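Local atomic coordinates of aldolase (Klebsiella pneumoniae, PDB entry 6VOQ), a protein that belongs to the class II aldolase and adducin family, binds a zinc ion and assembles from four copies of the chain. Residues 77-82 / 90-95; 116-121 / 184-189; 57-60 / 66-69; 123-128 / 173-178. One frame throughout, in Å; residues are numbered along the deposited sequence.

Overall arrangement
From the N terminus, the first contact to close is interaction 3, a short hairpin of strands 58-60 and 66-68 at one margin of the sheet. Helix 76-83 follows, and interaction 1 packs it against the central strand 91-94, with the zinc site at one end. Interaction 2 then opens a long loop that joins residues 116-121 to the late part of helix 170-190. Interaction 4 is nested inside that loop and seats residues 123-128 on an earlier part of the same helix. Val93 of interaction 1 packs on Thr174 and Thr177 of interaction 4, tying sheet to helix. Interactions 2 and 4 both border the second subunit; interaction 3 lies about 37 Å from interaction 2, centre to centre.

Interaction 1. Residues 77-82 / 90-95; sequences TFHRAV and KAIVHL. With ZN (zinc ion), chain B.
Ile92 pushes one of its branches against the ring of His79 and the other against the helix behind it. Its CG2 sits over one face of the imidazole, nearer the rim than the middle, in a CH-pi contact with CG2 3.7 Å from the ring centroid and 27° off the normal. CG1 is turned opposite the carbonyl carbon (chi1 -69°), which carries CD1 to the helix: CD1 of Ile92 lies 3.4 Å from His79 O and 3.5 Å from Val82 CB. Both nitrogens of the His79 ring have partners, one of them weak. Its ND1 is hydrogen-bonded to Ser32 OG, and NE2 of His79 makes a weak bond to Asn30 OD1 while lying 3.7 Å from His94 CB.

Two residues up strand 91-94, His94 points the same way and meets Phe78. The two rings make a T-shaped stack: CZ of Phe78 stands 4.0 Å above the middle of the His94 imidazole, the planes are at 88° and the centroids 5.3 Å apart. The other interest of His94 is the metal. NE2 of His94 binds the zinc ion at 2.2 Å, with Glu75, His96 and His161 completing the site, and its ND1 is hydrogen-bonded to Pro163 O.

The chemistry divides along the strand. At Ile92 the contact is greasy, with an imidazole as one wall; at His94 a ligand ring is engaged on three sides, so the metal bond, the Pro163 carbonyl and the Phe78 edge together restrict how the ring can turn.

Interaction 2. Residues 116-121 / 184-189; sequences RPFTPY and ARLIFT
Phe118 drives the outer end of its ring into the flank of helix 170-190, between Leu186 and Ile187. Both meet the ring at its edge. CB of Leu186 is 3.5 Å from CE1 and equally 3.5 Å from CZ of Phe118, and CD1 of Leu186 reaches round to 3.7 Å from CE1 of Phe118. On the other side of the ring tip, CG1 of Ile187 lies 3.7 Å from CE2 of Phe118. Phe118 has CG tucked between its backbone N and carbonyl carbon (chi1 46°), and that rotamer swings the ring out of the loop and onto the helix. The Leu186 side chain runs at a slant to the ring, whereas Ile187 crosses it at about a right angle.

This is the dense part, and it is narrow: one phenyl against two neighbouring aliphatic residues. Ile195, Tyr197 and Leu190 also touch the ring. Beside it, the Thr119 side chain rests on Thr183, about a turn earlier on the helix. Arg116 marks the solvent side, its extended chain leading away from the helix while its guanidinium makes a cation-pi contact with Tyr197.

The second subunit borders the contact too. There Asn160 ND2 of that subunit is hydrogen-bonded to Phe118 O, Cys105 of that subunit packs on the Phe118 ring, and His98 of that subunit packs on Leu186.

Chemically, then, the contact between 116-121 and 184-189 is apolar, while the carbonyl of Phe118 is satisfied across the subunit boundary, so the position of Phe118 is set partly by the neighbouring subunit.

Interaction 3. Residues 57-60 / 66-69; sequences LSVV and WISG
Val59 O takes two backbone donors from the opposite strand: Ile67 N at 2.6 Å and Ser68 N at 3.1 Å. Two residues thus face one, which makes this a classic beta bulge, with Ile67 at the extra position (phi -109°, psi -48°). Val59 N answers with a bond of 2.9 Å to Ser68 O, fairly straight at 162° though the donor stands well above the carbonyl plane. The same Ser68 O also meets Ser58 CA in a CA-H...O contact.

Beyond the bulge the register moves by one, and Val60 lies opposite Trp66 as a non-hydrogen-bonded pair. The indole folds back along its own strand, and NE1 of Trp66 makes weak bonds to Ser68 O, Gly69 O and, beyond the segment, Asp70 O. At the open end a water bridges the strands, donating to Leu57 O at 2.8 Å and bonded to Ser68 OG at 2.7 Å; Arg8 NH1 bonds the same Leu57 O. Ser58 OG is satisfied by Asp70 O.

With three direct bonds focused on Val59, the polar backbone of this short hairpin is paired chiefly at one residue, and water and Arg8 serve its open end.

Interaction 4. Residues 123-128 / 173-178; sequences VMRVGD and ATNNTE
Arg125, on the short helix 121-125, reaches across to Asn175 and Asn176 on helix 170-190. Its chain folds about the CG-CD bond (chi3 75°), which brings the guanidinium flat-side first to Asn176: OD1 of Asn176 lies over one face, 2.9 Å from NH1 of Arg125 and 3.2 Å from its CZ. The carbonyl oxygen therefore meets the pi face, the N-H groups are badly aimed for a hydrogen bond, and the amide and guanidinium planes stand 71° apart. At the guanidinium edge, NH2 of Arg125 is 3.2 Å from Asn175 CB. The arginine is poorly ordered, so this placement should be read with some reserve. Ser27 of the second subunit packs on it as well.

Next comes Val126, whose CG2 touches Asn176 CB at 4.1 Å, the two side chains lying alongside with their ends pointing opposite ways. Its own carbonyl is taken by Asn154 ND2. The other end of the Asn176 amide is also engaged, its ND2 hydrogen-bonded to Thr166 O on strand 162-167. Gly127 then leaves helical geometry with a positive phi of 95° and turns the chain away.

Asn176 thus stands between layers, amide nitrogen on the sheet and carbonyl oxygen toward the short helix. A long helix lying on a central mixed sheet, with a smaller helix packed against its flank, gives the layered alpha/beta architecture of the class II aldolase and adducin family.

Interaction 1. Residues 77-82 / 90-95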
loop_
_atom_site.group_PDB
_atom_site.type_symbol
_atom_site.label_atom_id
_atom_site.label_comp_id
_atom_site.label_asym_id
_atom_site.label_seq_id
_atom_site.Cartn_x
_atom_site.Cartn_y
_atom_site.Cartn_z
ATOM N N THR A 77 4.704 11.468 -27.905
ATOM C CA THR A 77 3.928 12.041 -29.000
ATOM C C THR A 77 2.757 12.873 -28.486
ATOM O O THR A 77 2.546 14.006 -28.938
ATOM C CB THR A 77 3.427 10.932 -29.926
ATOM O OG1 THR A 77 4.547 10.250 -30.501
ATOM C CG2 THR A 77 2.601 11.528 -31.053
ATOM N N PHE A 78 1.974 12.338 -27.545
ATOM C CA PHE A 78 0.844 13.135 -27.081
ATOM C C PHE A 78 1.205 14.051 -25.918
ATOM O O PHE A 78 0.424 14.944 -25.593
ATOM C CB PHE A 78 -0.380 12.252 -26.737
ATOM C CG PHE A 78 -0.192 11.277 -25.589
ATOM C CD1 PHE A 78 -0.058 11.713 -24.281
ATOM C CD2 PHE A 78 -0.253 9.919 -25.819
ATOM C CE1 PHE A 78 0.086 10.810 -23.246
ATOM C CE2 PHE A 78 -0.122 9.004 -24.783
ATOM C CZ PHE A 78 0.048 9.447 -23.501
ATOM N N HIS A 79 2.368 13.864 -25.291
ATOM C CA HIS A 79 2.921 14.921 -24.454
ATOM C C HIS A 79 3.104 16.200 -25.261
ATOM O O HIS A 79 2.674 17.279 -24.843
ATOM C CB HIS A 79 4.266 14.490 -23.882
ATOM C CG HIS A 79 4.171 13.549 -22.730
ATOM N ND1 HIS A 79 4.756 13.811 -21.511
ATOM C CD2 HIS A 79 3.587 12.333 -22.619
ATOM C CE1 HIS A 79 4.527 12.801 -20.692
ATOM N NE2 HIS A 79 3.818 11.893 -21.339
ATOM N N ARG A 80 3.764 16.090 -26.419
ATOM C CA ARG A 80 4.054 17.258 -27.244
ATOM C C ARG A 80 2.788 17.981 -27.661
ATOM O O ARG A 80 2.758 19.214 -27.664
ATOM C CB ARG A 80 4.846 16.845 -28.487
ATOM C CG ARG A 80 6.190 16.214 -28.162
ATOM C CD ARG A 80 7.052 16.047 -29.394
ATOM N NE ARG A 80 6.719 14.843 -30.139
ATOM C CZ ARG A 80 6.128 14.836 -31.330
ATOM N NH1 ARG A 80 5.796 15.977 -31.923
ATOM N NH2 ARG A 80 5.877 13.681 -31.931
ATOM N N ALA A 81 1.737 17.234 -28.015
ATOM C CA ALA A 81 0.474 17.857 -28.392
ATOM C C ALA A 81 -0.012 18.828 -27.326
ATOM O O ALA A 81 -0.498 19.915 -27.655
ATOM C CB ALA A 81 -0.583 16.787 -28.664
ATOM N N VAL A 82 0.150 18.477 -26.049
ATOM C CA VAL A 82 -0.258 19.377 -24.972
ATOM C C VAL A 82 0.611 20.632 -24.959
ATOM O O VAL A 82 0.100 21.756 -24.918
ATOM C CB VAL A 82 -0.210 18.650 -23.618
ATOM C CG1 VAL A 82 -0.578 19.618 -22.489
ATOM C CG2 VAL A 82 -1.123 17.443 -23.637
ATOM N N LYS A 90 4.577 23.313 -18.442
ATOM C CA LYS A 90 6.020 23.150 -18.415
ATOM C C LYS A 90 6.458 21.727 -18.109
ATOM O O LYS A 90 7.659 21.437 -18.182
ATOM C CB LYS A 90 6.645 24.100 -17.380
ATOM C CG LYS A 90 6.224 25.553 -17.523
ATOM C CD LYS A 90 6.666 26.131 -18.858
ATOM C CE LYS A 90 6.308 27.609 -18.965
ATOM N NZ LYS A 90 6.788 28.241 -20.233
ATOM N N ALA A 91 5.524 20.844 -17.770
ATOM C CA ALA A 91 5.831 19.481 -17.378
ATOM C C ALA A 91 4.547 18.680 -17.414
ATOM O O ALA A 91 3.466 19.196 -17.115
ATOM C CB ALA A 91 6.467 19.402 -15.986
ATOM N N ILE A 92 4.688 17.410 -17.789
ATOM C CA ILE A 92 3.572 16.493 -17.940
ATOM C C ILE A 92 3.926 15.199 -17.236
ATOM O O ILE A 92 5.026 14.664 -17.419
ATOM C CB ILE A 92 3.237 16.217 -19.417
ATOM C CG1 ILE A 92 2.654 17.452 -20.085
ATOM C CG2 ILE A 92 2.248 15.069 -19.532
ATOM C CD1 ILE A 92 2.229 17.173 -21.518
ATOM N N VAL A 93 2.994 14.701 -16.431
ATOM C CA VAL A 93 3.107 13.410 -15.776
ATOM C C VAL A 93 2.030 12.523 -16.373
ATOM O O VAL A 93 0.844 12.866 -16.341
ATOM C CB VAL A 93 2.956 13.536 -14.253
ATOM C CG1 VAL A 93 2.661 12.174 -13.604
ATOM C CG2 VAL A 93 4.206 14.151 -13.666
ATOM N N HIS A 94 2.440 11.414 -16.966
ATOM C CA HIS A 94 1.502 10.416 -17.448
ATOM C C HIS A 94 1.734 9.126 -16.682
ATOM O O HIS A 94 2.852 8.602 -16.663
ATOM C CB HIS A 94 1.647 10.170 -18.940
ATOM C CG HIS A 94 0.859 8.991 -19.411
ATOM N ND1 HIS A 94 -0.507 8.895 -19.234
ATOM C CD2 HIS A 94 1.242 7.845 -20.018
ATOM C CE1 HIS A 94 -0.932 7.749 -19.733
ATOM N NE2 HIS A 94 0.109 7.092 -20.213
ATOM N N LEU A 95 0.686 8.623 -16.049
ATOM C CA LEU A 95 0.756 7.393 -15.282
ATOM C C LEU A 95 -0.458 6.540 -15.598
ATOM O O LEU A 95 -1.470 7.030 -16.099
ATOM C CB LEU A 95 0.789 7.663 -13.776
ATOM C CG LEU A 95 1.959 8.440 -13.218
ATOM C CD1 LEU A 95 1.599 8.812 -11.807
ATOM C CD2 LEU A 95 3.213 7.589 -13.262
HETATM ZN ZN ZN B . 0.046 5.104 -21.091
#

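Interaction 2. Residues 116-121 / 184-189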
loop_
_atom_site.group_PDB
_atom_site.type_symbol
_atom_site.label_atom_id
_atom_site.label_comp_id
_atom_site.label_asym_id
_atom_site.label_seq_id
_atom_site.Cartn_x
_atom_site.Cartn_y
_atom_site.Cartn_z
ATOM N N ARG A 116 -16.693 14.675 -10.230
ATOM C CA ARG A 116 -17.661 15.485 -9.511
ATOM C C ARG A 116 -17.113 15.838 -8.132
ATOM O O ARG A 116 -16.973 14.955 -7.278
ATOM C CB ARG A 116 -18.975 14.725 -9.388
ATOM C CG ARG A 116 -20.134 15.534 -8.860
ATOM C CD ARG A 116 -21.361 14.671 -8.978
ATOM N NE ARG A 116 -22.498 15.136 -8.201
ATOM C CZ ARG A 116 -23.507 14.348 -7.852
ATOM N NH1 ARG A 116 -23.488 13.059 -8.195
ATOM N NH2 ARG A 116 -24.520 14.844 -7.154
ATOM N N PRO A 117 -16.827 17.112 -7.865
ATOM C CA PRO A 117 -15.989 17.457 -6.705
ATOM C C PRO A 117 -16.716 17.319 -5.368
ATOM O O PRO A 117 -17.815 17.847 -5.169
ATOM C CB PRO A 117 -15.583 18.912 -6.986
ATOM C CG PRO A 117 -16.650 19.442 -7.866
ATOM C CD PRO A 117 -17.121 18.285 -8.709
ATOM N N PHE A 118 -16.071 16.592 -4.446
ATOM C CA PHE A 118 -16.442 16.533 -3.037
ATOM C C PHE A 118 -15.303 16.972 -2.129
ATOM O O PHE A 118 -15.431 16.861 -0.910
ATOM C CB PHE A 118 -16.870 15.111 -2.640
ATOM C CG PHE A 118 -15.943 14.043 -3.140
ATOM C CD1 PHE A 118 -14.768 13.747 -2.460
ATOM C CD2 PHE A 118 -16.234 13.348 -4.306
ATOM C CE1 PHE A 118 -13.899 12.767 -2.928
ATOM C CE2 PHE A 118 -15.375 12.364 -4.777
ATOM C CZ PHE A 118 -14.200 12.076 -4.091
ATOM N N THR A 119 -14.180 17.408 -2.690
ATOM C CA THR A 119 -13.068 18.020 -1.981
ATOM C C THR A 119 -12.605 19.190 -2.815
ATOM O O THR A 119 -12.737 19.173 -4.046
ATOM C CB THR A 119 -11.905 17.047 -1.769
ATOM O OG1 THR A 119 -11.628 16.369 -3.002
ATOM C CG2 THR A 119 -12.250 16.039 -0.699
ATOM N N PRO A 120 -12.075 20.250 -2.188
ATOM C CA PRO A 120 -11.789 21.484 -2.929
ATOM C C PRO A 120 -10.519 21.454 -3.766
ATOM O O PRO A 120 -10.371 22.296 -4.660
ATOM C CB PRO A 120 -11.669 22.533 -1.813
ATOM C CG PRO A 120 -11.158 21.762 -0.668
ATOM C CD PRO A 120 -11.797 20.398 -0.749
ATOM N N TYR A 121 -9.615 20.508 -3.531
ATOM C CA TYR A 121 -8.238 20.683 -3.981
ATOM C C TYR A 121 -8.061 20.427 -5.472
ATOM O O TYR A 121 -7.274 21.126 -6.119
ATOM C CB TYR A 121 -7.329 19.798 -3.128
ATOM C CG TYR A 121 -7.562 20.097 -1.668
ATOM C CD1 TYR A 121 -7.141 21.310 -1.124
ATOM C CD2 TYR A 121 -8.258 19.208 -0.848
ATOM C CE1 TYR A 121 -7.375 21.621 0.195
ATOM C CE2 TYR A 121 -8.495 19.514 0.486
ATOM C CZ TYR A 121 -8.049 20.725 0.999
ATOM O OH TYR A 121 -8.268 21.056 2.317
ATOM N N ALA A 184 -9.630 10.353 -7.265
ATOM C CA ALA A 184 -10.200 9.180 -7.913
ATOM C C ALA A 184 -10.314 8.022 -6.932
ATOM O O ALA A 184 -11.328 7.321 -6.899
ATOM C CB ALA A 184 -9.349 8.784 -9.122
ATOM N N ARG A 185 -9.296 7.834 -6.097
ATOM C CA ARG A 185 -9.356 6.773 -5.105
ATOM C C ARG A 185 -10.517 6.993 -4.136
ATOM O O ARG A 185 -11.192 6.039 -3.728
ATOM C CB ARG A 185 -8.019 6.696 -4.367
ATOM C CG ARG A 185 -7.938 5.556 -3.368
ATOM C CD ARG A 185 -6.663 5.628 -2.587
ATOM N NE ARG A 185 -6.570 4.574 -1.594
ATOM C CZ ARG A 185 -5.757 4.634 -0.545
ATOM N NH1 ARG A 185 -4.990 5.695 -0.370
ATOM N NH2 ARG A 185 -5.714 3.642 0.328
ATOM N N LEU A 186 -10.768 8.246 -3.765
ATOM C CA LEU A 186 -11.870 8.528 -2.861
ATOM C C LEU A 186 -13.201 8.154 -3.484
ATOM O O LEU A 186 -14.104 7.693 -2.776
ATOM C CB LEU A 186 -11.866 10.001 -2.473
ATOM C CG LEU A 186 -10.818 10.353 -1.438
ATOM C CD1 LEU A 186 -10.588 11.854 -1.442
ATOM C CD2 LEU A 186 -11.290 9.864 -0.087
ATOM N N ILE A 187 -13.341 8.346 -4.798
ATOM C CA ILE A 187 -14.562 7.940 -5.483
ATOM C C ILE A 187 -14.838 6.463 -5.227
ATOM O O ILE A 187 -15.921 6.084 -4.770
ATOM C CB ILE A 187 -14.456 8.257 -6.986
ATOM C CG1 ILE A 187 -14.455 9.769 -7.197
ATOM C CG2 ILE A 187 -15.609 7.635 -7.762
ATOM C CD1 ILE A 187 -14.161 10.204 -8.613
ATOM N N PHE A 188 -13.842 5.608 -5.461
ATOM C CA PHE A 188 -14.082 4.178 -5.300
ATOM C C PHE A 188 -14.204 3.785 -3.843
ATOM O O PHE A 188 -14.941 2.850 -3.521
ATOM C CB PHE A 188 -12.990 3.384 -6.001
ATOM C CG PHE A 188 -13.110 3.437 -7.487
ATOM C CD1 PHE A 188 -13.965 2.574 -8.152
ATOM C CD2 PHE A 188 -12.421 4.396 -8.214
ATOM C CE1 PHE A 188 -14.093 2.639 -9.526
ATOM C CE2 PHE A 188 -12.539 4.464 -9.573
ATOM C CZ PHE A 188 -13.377 3.581 -10.241
ATOM N N THR A 189 -13.536 4.513 -2.951
ATOM C CA THR A 189 -13.692 4.266 -1.522
ATOM C C THR A 189 -15.094 4.634 -1.047
ATOM O O THR A 189 -15.721 3.896 -0.279
ATOM C CB THR A 189 -12.646 5.064 -0.744
ATOM O OG1 THR A 189 -11.337 4.570 -1.064
ATOM C CG2 THR A 189 -12.889 4.954 0.763
#

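Interaction 3. Residues 57-60 / 66-69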
loop_
_atom_site.group_PDB
_atom_site.type_symbol
_atom_site.label_atom_id
_atom_site.label_comp_id
_atom_site.label_asym_id
_atom_site.label_seq_id
_atom_site.Cartn_x
_atom_site.Cartn_y
_atom_site.Cartn_z
ATOM N N LEU A 57 18.260 10.292 -20.269
ATOM C CA LEU A 57 16.912 10.779 -20.510
ATOM C C LEU A 57 16.839 11.421 -21.890
ATOM O O LEU A 57 17.775 12.091 -22.334
ATOM C CB LEU A 57 16.502 11.773 -19.427
ATOM C CG LEU A 57 16.431 11.242 -17.996
ATOM C CD1 LEU A 57 16.433 12.406 -17.034
ATOM C CD2 LEU A 57 15.193 10.369 -17.776
ATOM N N SER A 58 15.732 11.185 -22.580
ATOM C CA SER A 58 15.589 11.661 -23.943
ATOM C C SER A 58 15.422 13.170 -23.979
ATOM O O SER A 58 14.850 13.779 -23.071
ATOM C CB SER A 58 14.381 11.012 -24.605
ATOM O OG SER A 58 14.234 9.681 -24.153
ATOM N N VAL A 59 15.915 13.769 -25.057
ATOM C CA VAL A 59 15.629 15.157 -25.383
ATOM C C VAL A 59 15.100 15.191 -26.811
ATOM O O VAL A 59 15.749 14.683 -27.733
ATOM C CB VAL A 59 16.860 16.062 -25.233
ATOM C CG1 VAL A 59 16.518 17.463 -25.677
ATOM C CG2 VAL A 59 17.346 16.060 -23.804
ATOM N N VAL A 60 13.929 15.790 -26.990
ATOM C CA VAL A 60 13.248 15.867 -28.276
ATOM C C VAL A 60 12.689 17.281 -28.424
ATOM O O VAL A 60 12.380 17.948 -27.431
ATOM C CB VAL A 60 12.139 14.783 -28.360
ATOM C CG1 VAL A 60 11.204 14.883 -27.173
ATOM C CG2 VAL A 60 11.366 14.867 -29.655
ATOM N N TRP A 66 14.292 13.922 -32.486
ATOM C CA TRP A 66 15.067 13.333 -31.397
ATOM C C TRP A 66 16.460 13.976 -31.295
ATOM O O TRP A 66 17.224 13.949 -32.260
ATOM C CB TRP A 66 15.159 11.824 -31.655
ATOM C CG TRP A 66 15.887 11.050 -30.669
ATOM C CD1 TRP A 66 16.027 11.344 -29.351
ATOM C CD2 TRP A 66 16.557 9.800 -30.887
ATOM N NE1 TRP A 66 16.774 10.372 -28.736
ATOM C CE2 TRP A 66 17.095 9.403 -29.652
ATOM C CE3 TRP A 66 16.759 8.981 -32.006
ATOM C CZ2 TRP A 66 17.839 8.233 -29.497
ATOM C CZ3 TRP A 66 17.502 7.805 -31.845
ATOM C CH2 TRP A 66 18.028 7.448 -30.598
ATOM N N ILE A 67 16.794 14.541 -30.123
ATOM C CA ILE A 67 17.983 15.387 -29.956
ATOM C C ILE A 67 19.105 14.753 -29.151
ATOM O O ILE A 67 20.266 14.834 -29.575
ATOM C CB ILE A 67 17.626 16.738 -29.321
ATOM C CG1 ILE A 67 16.443 17.356 -30.068
ATOM C CG2 ILE A 67 18.830 17.719 -29.418
ATOM C CD1 ILE A 67 16.784 17.725 -31.443
ATOM N N SER A 68 18.815 14.169 -27.981
ATOM C CA SER A 68 19.868 13.503 -27.232
ATOM C C SER A 68 19.227 12.351 -26.443
ATOM O O SER A 68 17.998 12.236 -26.352
ATOM C CB SER A 68 20.653 14.519 -26.420
ATOM O OG SER A 68 19.874 15.242 -25.528
ATOM N N GLY A 69 20.064 11.450 -25.916
ATOM C CA GLY A 69 19.597 10.458 -24.981
ATOM C C GLY A 69 19.023 9.247 -25.693
ATOM O O GLY A 69 19.093 9.105 -26.906
HETATM O O HOH W 1 19.837 13.528 -23.494
#

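Interaction 4. Residues 123-128 / 173-178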
loop_
_atom_site.group_PDB
_atom_site.type_symbol
_atom_site.label_atom_id
_atom_site.label_comp_id
_atom_site.label_asym_id
_atom_site.label_seq_id
_atom_site.Cartn_x
_atom_site.Cartn_y
_atom_site.Cartn_z
ATOM N N VAL A 123 -10.299 21.138 -7.668
ATOM C CA VAL A 123 -10.867 22.327 -8.297
ATOM C C VAL A 123 -9.872 23.474 -8.265
ATOM O O VAL A 123 -9.719 24.213 -9.245
ATOM C CB VAL A 123 -12.181 22.722 -7.604
ATOM C CG1 VAL A 123 -12.940 23.756 -8.430
ATOM C CG2 VAL A 123 -13.029 21.489 -7.329
ATOM N N MET A 124 -9.185 23.647 -7.136
ATOM C CA MET A 124 -8.290 24.784 -6.992
ATOM C C MET A 124 -7.089 24.646 -7.905
ATOM O O MET A 124 -6.694 25.609 -8.573
ATOM C CB MET A 124 -7.831 24.924 -5.541
ATOM C CG MET A 124 -8.963 25.174 -4.566
ATOM S SD MET A 124 -8.421 25.135 -2.856
ATOM C CE MET A 124 -7.297 26.523 -2.851
ATOM N N ARG A 125 -6.503 23.454 -7.954
ATOM C CA ARG A 125 -5.211 23.287 -8.591
ATOM C C ARG A 125 -5.301 22.728 -9.998
ATOM O O ARG A 125 -4.380 22.953 -10.790
ATOM C CB ARG A 125 -4.318 22.385 -7.733
ATOM C CG ARG A 125 -4.296 22.812 -6.273
ATOM C CD ARG A 125 -3.714 21.740 -5.366
ATOM N NE ARG A 125 -2.265 21.662 -5.496
ATOM C CZ ARG A 125 -1.629 20.662 -6.090
ATOM N NH1 ARG A 125 -2.321 19.658 -6.610
ATOM N NH2 ARG A 125 -0.304 20.670 -6.168
ATOM N N VAL A 126 -6.383 22.036 -10.345
ATOM C CA VAL A 126 -6.428 21.383 -11.645
ATOM C C VAL A 126 -7.591 21.936 -12.453
ATOM O O VAL A 126 -7.410 22.388 -13.590
ATOM C CB VAL A 126 -6.516 19.850 -11.503
ATOM C CG1 VAL A 126 -6.406 19.200 -12.855
ATOM C CG2 VAL A 126 -5.402 19.341 -10.597
ATOM N N GLY A 127 -8.781 21.923 -11.870
ATOM C CA GLY A 127 -9.991 22.268 -12.588
ATOM C C GLY A 127 -10.681 21.033 -13.131
ATOM O O GLY A 127 -10.468 19.915 -12.665
ATOM N N ASP A 128 -11.509 21.248 -14.152
ATOM C CA ASP A 128 -12.234 20.142 -14.755
ATOM C C ASP A 128 -11.281 19.210 -15.486
ATOM O O ASP A 128 -10.228 19.622 -15.982
ATOM C CB ASP A 128 -13.295 20.646 -15.733
ATOM C CG ASP A 128 -14.462 21.318 -15.037
ATOM O OD1 ASP A 128 -14.411 21.485 -13.802
ATOM O OD2 ASP A 128 -15.426 21.704 -15.734
ATOM N N ALA A 173 3.319 19.214 -11.368
ATOM C CA ALA A 173 2.531 18.242 -12.116
ATOM C C ALA A 173 2.410 16.933 -11.345
ATOM O O ALA A 173 1.354 16.288 -11.363
ATOM C CB ALA A 173 3.151 18.013 -13.497
ATOM N N THR A 174 3.471 16.537 -10.639
ATOM C CA THR A 174 3.396 15.334 -9.819
ATOM C C THR A 174 2.431 15.520 -8.655
ATOM O O THR A 174 1.660 14.611 -8.327
ATOM C CB THR A 174 4.781 14.976 -9.305
ATOM O OG1 THR A 174 5.671 14.860 -10.421
ATOM C CG2 THR A 174 4.732 13.675 -8.547
ATOM N N ASN A 175 2.460 16.692 -8.021
ATOM C CA ASN A 175 1.513 16.978 -6.948
ATOM C C ASN A 175 0.084 17.017 -7.475
ATOM O O ASN A 175 -0.830 16.488 -6.836
ATOM C CB ASN A 175 1.868 18.300 -6.262
ATOM C CG ASN A 175 3.153 18.222 -5.452
ATOM O OD1 ASN A 175 3.682 17.138 -5.195
ATOM N ND2 ASN A 175 3.662 19.383 -5.040
ATOM N N ASN A 176 -0.129 17.635 -8.641
ATOM C CA ASN A 176 -1.448 17.588 -9.273
ATOM C C ASN A 176 -1.887 16.158 -9.543
ATOM O O ASN A 176 -3.047 15.806 -9.311
ATOM C CB ASN A 176 -1.440 18.369 -10.581
ATOM C CG ASN A 176 -1.229 19.834 -10.367
ATOM O OD1 ASN A 176 -1.404 20.339 -9.260
ATOM N ND2 ASN A 176 -0.860 20.537 -11.426
ATOM N N THR A 177 -0.973 15.329 -10.058
ATOM C CA THR A 177 -1.298 13.938 -10.329
ATOM C C THR A 177 -1.645 13.201 -9.050
ATOM O O THR A 177 -2.609 12.426 -9.013
ATOM C CB THR A 177 -0.127 13.241 -11.029
ATOM O OG1 THR A 177 0.215 13.966 -12.212
ATOM C CG2 THR A 177 -0.509 11.829 -11.407
ATOM N N GLU A 178 -0.862 13.418 -7.993
ATOM C CA GLU A 178 -1.137 12.734 -6.740
ATOM C C GLU A 178 -2.464 13.188 -6.157
ATOM O O GLU A 178 -3.209 12.376 -5.604
ATOM C CB GLU A 178 -0.000 12.964 -5.753
ATOM C CG GLU A 178 1.219 12.151 -6.069
ATOM C CD GLU A 178 2.427 12.624 -5.318
ATOM O OE1 GLU A 178 2.670 13.840 -5.308
ATOM O OE2 GLU A 178 3.131 11.783 -4.737
#